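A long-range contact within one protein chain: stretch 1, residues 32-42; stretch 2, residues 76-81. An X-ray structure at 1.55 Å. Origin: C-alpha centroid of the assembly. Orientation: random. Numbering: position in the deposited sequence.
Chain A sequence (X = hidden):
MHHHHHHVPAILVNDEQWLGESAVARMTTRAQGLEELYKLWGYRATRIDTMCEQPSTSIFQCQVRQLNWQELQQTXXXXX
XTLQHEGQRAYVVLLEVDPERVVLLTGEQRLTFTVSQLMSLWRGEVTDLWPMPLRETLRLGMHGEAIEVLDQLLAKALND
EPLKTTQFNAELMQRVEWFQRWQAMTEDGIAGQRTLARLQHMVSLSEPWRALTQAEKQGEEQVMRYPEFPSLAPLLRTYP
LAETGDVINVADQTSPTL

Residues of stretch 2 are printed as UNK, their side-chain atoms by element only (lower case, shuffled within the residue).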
# COMPACT_ATOMS: atom_id res chain seq x y z
N GLN A 32 15.46 6.52 -2.85
CA GLN A 32 15.03 7.84 -2.42
C GLN A 32 13.49 7.95 -2.44
O GLN A 32 12.83 8.42 -1.46
CB GLN A 32 15.62 8.91 -3.37
CG GLN A 32 15.49 10.23 -2.86
CD GLN A 32 16.21 11.19 -3.73
OE1 GLN A 32 16.87 10.80 -4.75
NE2 GLN A 32 16.12 12.47 -3.36
N GLY A 33 12.90 7.50 -3.56
CA GLY A 33 11.42 7.48 -3.65
C GLY A 33 10.75 6.64 -2.61
O GLY A 33 9.70 7.02 -2.09
N LEU A 34 11.32 5.48 -2.34
CA LEU A 34 10.68 4.57 -1.35
C LEU A 34 10.85 5.11 0.07
O LEU A 34 9.92 4.97 0.89
CB LEU A 34 11.25 3.17 -1.39
CG LEU A 34 10.87 2.41 -2.63
CD1 LEU A 34 11.68 1.14 -2.60
CD2 LEU A 34 9.32 2.07 -2.64
N GLU A 35 11.97 5.80 0.32
CA GLU A 35 12.10 6.46 1.64
C GLU A 35 10.92 7.44 1.81
O GLU A 35 10.30 7.51 2.90
CB GLU A 35 13.49 7.16 1.80
CG GLU A 35 13.66 7.67 3.18
CD GLU A 35 14.97 8.43 3.33
OE1 GLU A 35 15.64 8.69 2.31
OE2 GLU A 35 15.29 8.77 4.49
N GLU A 36 10.55 8.20 0.79
CA GLU A 36 9.44 9.12 0.88
C GLU A 36 8.10 8.35 1.04
O GLU A 36 7.21 8.78 1.79
CB GLU A 36 9.42 10.01 -0.39
CG GLU A 36 8.54 11.32 -0.24
CD GLU A 36 9.11 12.32 0.74
OE1 GLU A 36 10.31 12.17 1.20
OE2 GLU A 36 8.36 13.29 1.00
N LEU A 37 7.94 7.30 0.24
CA LEU A 37 6.66 6.55 0.32
C LEU A 37 6.46 5.95 1.70
O LEU A 37 5.35 5.99 2.24
CB LEU A 37 6.67 5.50 -0.82
CG LEU A 37 5.38 4.70 -0.95
CD1 LEU A 37 4.28 5.67 -1.23
CD2 LEU A 37 5.54 3.71 -2.15
N TYR A 38 7.54 5.48 2.33
CA TYR A 38 7.37 4.97 3.70
C TYR A 38 6.96 6.10 4.67
O TYR A 38 6.21 5.84 5.63
CB TYR A 38 8.66 4.40 4.24
CG TYR A 38 8.89 2.92 3.92
CD1 TYR A 38 9.78 2.53 2.96
CD2 TYR A 38 8.15 1.90 4.60
CE1 TYR A 38 10.03 1.08 2.74
CE2 TYR A 38 8.32 0.58 4.34
CZ TYR A 38 9.28 0.17 3.46
OH TYR A 38 9.45 -1.17 3.24
N LYS A 39 7.40 7.32 4.44
CA LYS A 39 6.99 8.37 5.38
C LYS A 39 5.44 8.56 5.35
O LYS A 39 4.82 8.93 6.35
CB LYS A 39 7.60 9.69 4.97
CG LYS A 39 9.07 9.75 5.05
CD LYS A 39 9.56 11.24 4.78
CE LYS A 39 10.99 11.20 4.35
NZ LYS A 39 11.46 12.56 3.95
N LEU A 40 4.80 8.39 4.17
CA LEU A 40 3.35 8.49 4.06
C LEU A 40 2.65 7.47 4.90
O LEU A 40 1.54 7.73 5.37
CB LEU A 40 2.89 8.28 2.59
CG LEU A 40 2.65 9.48 1.75
CD1 LEU A 40 3.96 9.99 1.49
CD2 LEU A 40 1.94 9.12 0.42
N TRP A 41 3.29 6.32 5.12
CA TRP A 41 2.74 5.33 6.01
C TRP A 41 3.10 5.59 7.48
O TRP A 41 2.70 4.84 8.42
CB TRP A 41 3.22 3.93 5.57
CG TRP A 41 2.64 3.49 4.26
CD1 TRP A 41 3.17 3.63 3.07
CD2 TRP A 41 1.40 2.78 4.09
NE1 TRP A 41 2.37 3.07 2.08
CE2 TRP A 41 1.26 2.52 2.71
CE3 TRP A 41 0.43 2.33 4.99
CZ2 TRP A 41 0.12 1.79 2.17
CZ3 TRP A 41 -0.68 1.62 4.48
CH2 TRP A 41 -0.82 1.41 3.10
N GLY A 42 3.85 6.67 7.74
CA GLY A 42 4.26 6.99 9.12
C GLY A 42 5.58 6.42 9.59
O GLY A 42 5.86 6.48 10.84
N UNK A 76 -5.46 1.05 -4.49
CA UNK A 76 -6.12 1.28 -3.17
C UNK A 76 -5.22 2.10 -2.21
O UNK A 76 -5.70 2.44 -1.07
c UNK A 76 -5.22 -0.93 -3.26
c UNK A 76 -6.34 -0.16 -2.64
c UNK A 76 -5.06 -0.37 -4.65
N UNK A 77 -3.97 2.43 -2.57
CA UNK A 77 -3.10 3.20 -1.66
C UNK A 77 -2.03 3.84 -2.53
O UNK A 77 -1.91 3.59 -3.76
n UNK A 77 -1.64 -1.18 -1.75
c UNK A 77 -2.42 2.25 -0.64
c UNK A 77 -1.93 0.94 -1.23
c UNK A 77 -2.42 -0.30 -1.00
n UNK A 77 -0.83 0.79 -2.03
c UNK A 77 -0.66 -0.49 -2.33
N UNK A 78 -1.25 4.73 -1.98
CA UNK A 78 -0.25 5.45 -2.74
C UNK A 78 0.80 4.48 -3.33
O UNK A 78 1.02 3.37 -2.83
c UNK A 78 -0.77 6.66 -0.76
c UNK A 78 0.39 6.41 -1.72
c UNK A 78 -1.47 5.29 -0.63
N UNK A 79 1.42 4.92 -4.43
CA UNK A 79 2.45 4.15 -5.15
C UNK A 79 3.59 5.04 -5.49
O UNK A 79 3.45 6.33 -5.50
c UNK A 79 0.18 2.35 -7.77
c UNK A 79 1.85 3.68 -6.55
c UNK A 79 0.72 2.66 -6.40
c UNK A 79 1.16 1.34 -5.80
N UNK A 80 4.76 4.44 -5.84
CA UNK A 80 5.89 5.26 -6.38
C UNK A 80 5.90 5.07 -7.92
O UNK A 80 5.90 3.89 -8.37
c UNK A 80 9.71 4.82 -5.77
c UNK A 80 7.21 4.76 -5.79
c UNK A 80 8.45 5.62 -6.21
c UNK A 80 8.41 7.02 -5.47
N UNK A 81 5.82 6.19 -8.66
CA UNK A 81 5.77 6.09 -10.13
C UNK A 81 7.21 6.25 -10.63
O UNK A 81 7.95 7.14 -10.19
c UNK A 81 2.80 5.93 -10.36
c UNK A 81 3.50 7.28 -10.23
c UNK A 81 4.93 7.23 -10.74
c UNK A 81 2.79 8.37 -11.05
O HOH W 1 2.49 2.46 -0.74

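Position 76 carries three side-chain carbons that close a ring onto its own backbone N. It touches nothing on stretch 1. Such a ring belongs to proline. This is P76, and the pucker is C-gamma endo.

Position 77 has one carbon followed by a five-membered ring of three carbons and two nitrogens. That is an imidazole. Its CB lies 3.8 Å from W41 CZ2, and CA to CB points toward stretch 1. The residue is H77. Its chi1 is p, at 41°. ND1 of H77 donates a hydrogen bond to the backbone O of position 78 at 3.3 Å, nearly straight at 173°, which ties the ring to the backbone beside it. The edge of W41 is turned toward the face of H77 in an offset edge-to-face pair. The centroid of the W41 six-membered ring is 6.0 Å from that of the H77 ring, and the planes meet at 62°.

Position 78 again has three carbons closed onto the backbone N. Its CB is 3.8 Å from L40 CD2 and 4.0 Å from L37 CD1. This is P78, with C-gamma exo pucker. The compact ring packs against both leucines.

Position 79 has four carbons, forked at the second. CA to CB points away from stretch 1, and the side chain comes no nearer than 5.7 Å. Its backbone C still lies 4.1 Å from L37 CD2. This is L79, where the strand starts.

Position 80 has the same four carbons and fork, but CA to CB points toward the helix. One terminal carbon lies 3.5 Å from G33 CA, the other 4.1 Å from L34 CG, and CB is 4.1 Å from L37 CD2. This is L80, the most covered residue of the contact. G33 leaves the room for this leucine: an ideal CB there would fall 2.6 Å from L80 CD2, a clash.

Position 81 has four carbons, forked at the second, and lies out of reach of stretch 1. It is L81.

The contact is mostly nonpolar packing of the helix and its C-terminal end, with W41, on the start of the strand and the loop just before it. The helix and strand axes approach to 8.7 Å and run nearly antiparallel, at 153°. No direct hydrogen bond crosses. One water bridges instead: it accepts from W41 NE1 at 2.9 Å and donates to P78 O at 2.7 Å. The indole NH and the proline carbonyl are thus linked beside the apolar contacts. L80 fits over G33 while P78 meets L37 and L40, and together the stretches bury 360 Å².

Stretch 2 (76-81) PHPLLL
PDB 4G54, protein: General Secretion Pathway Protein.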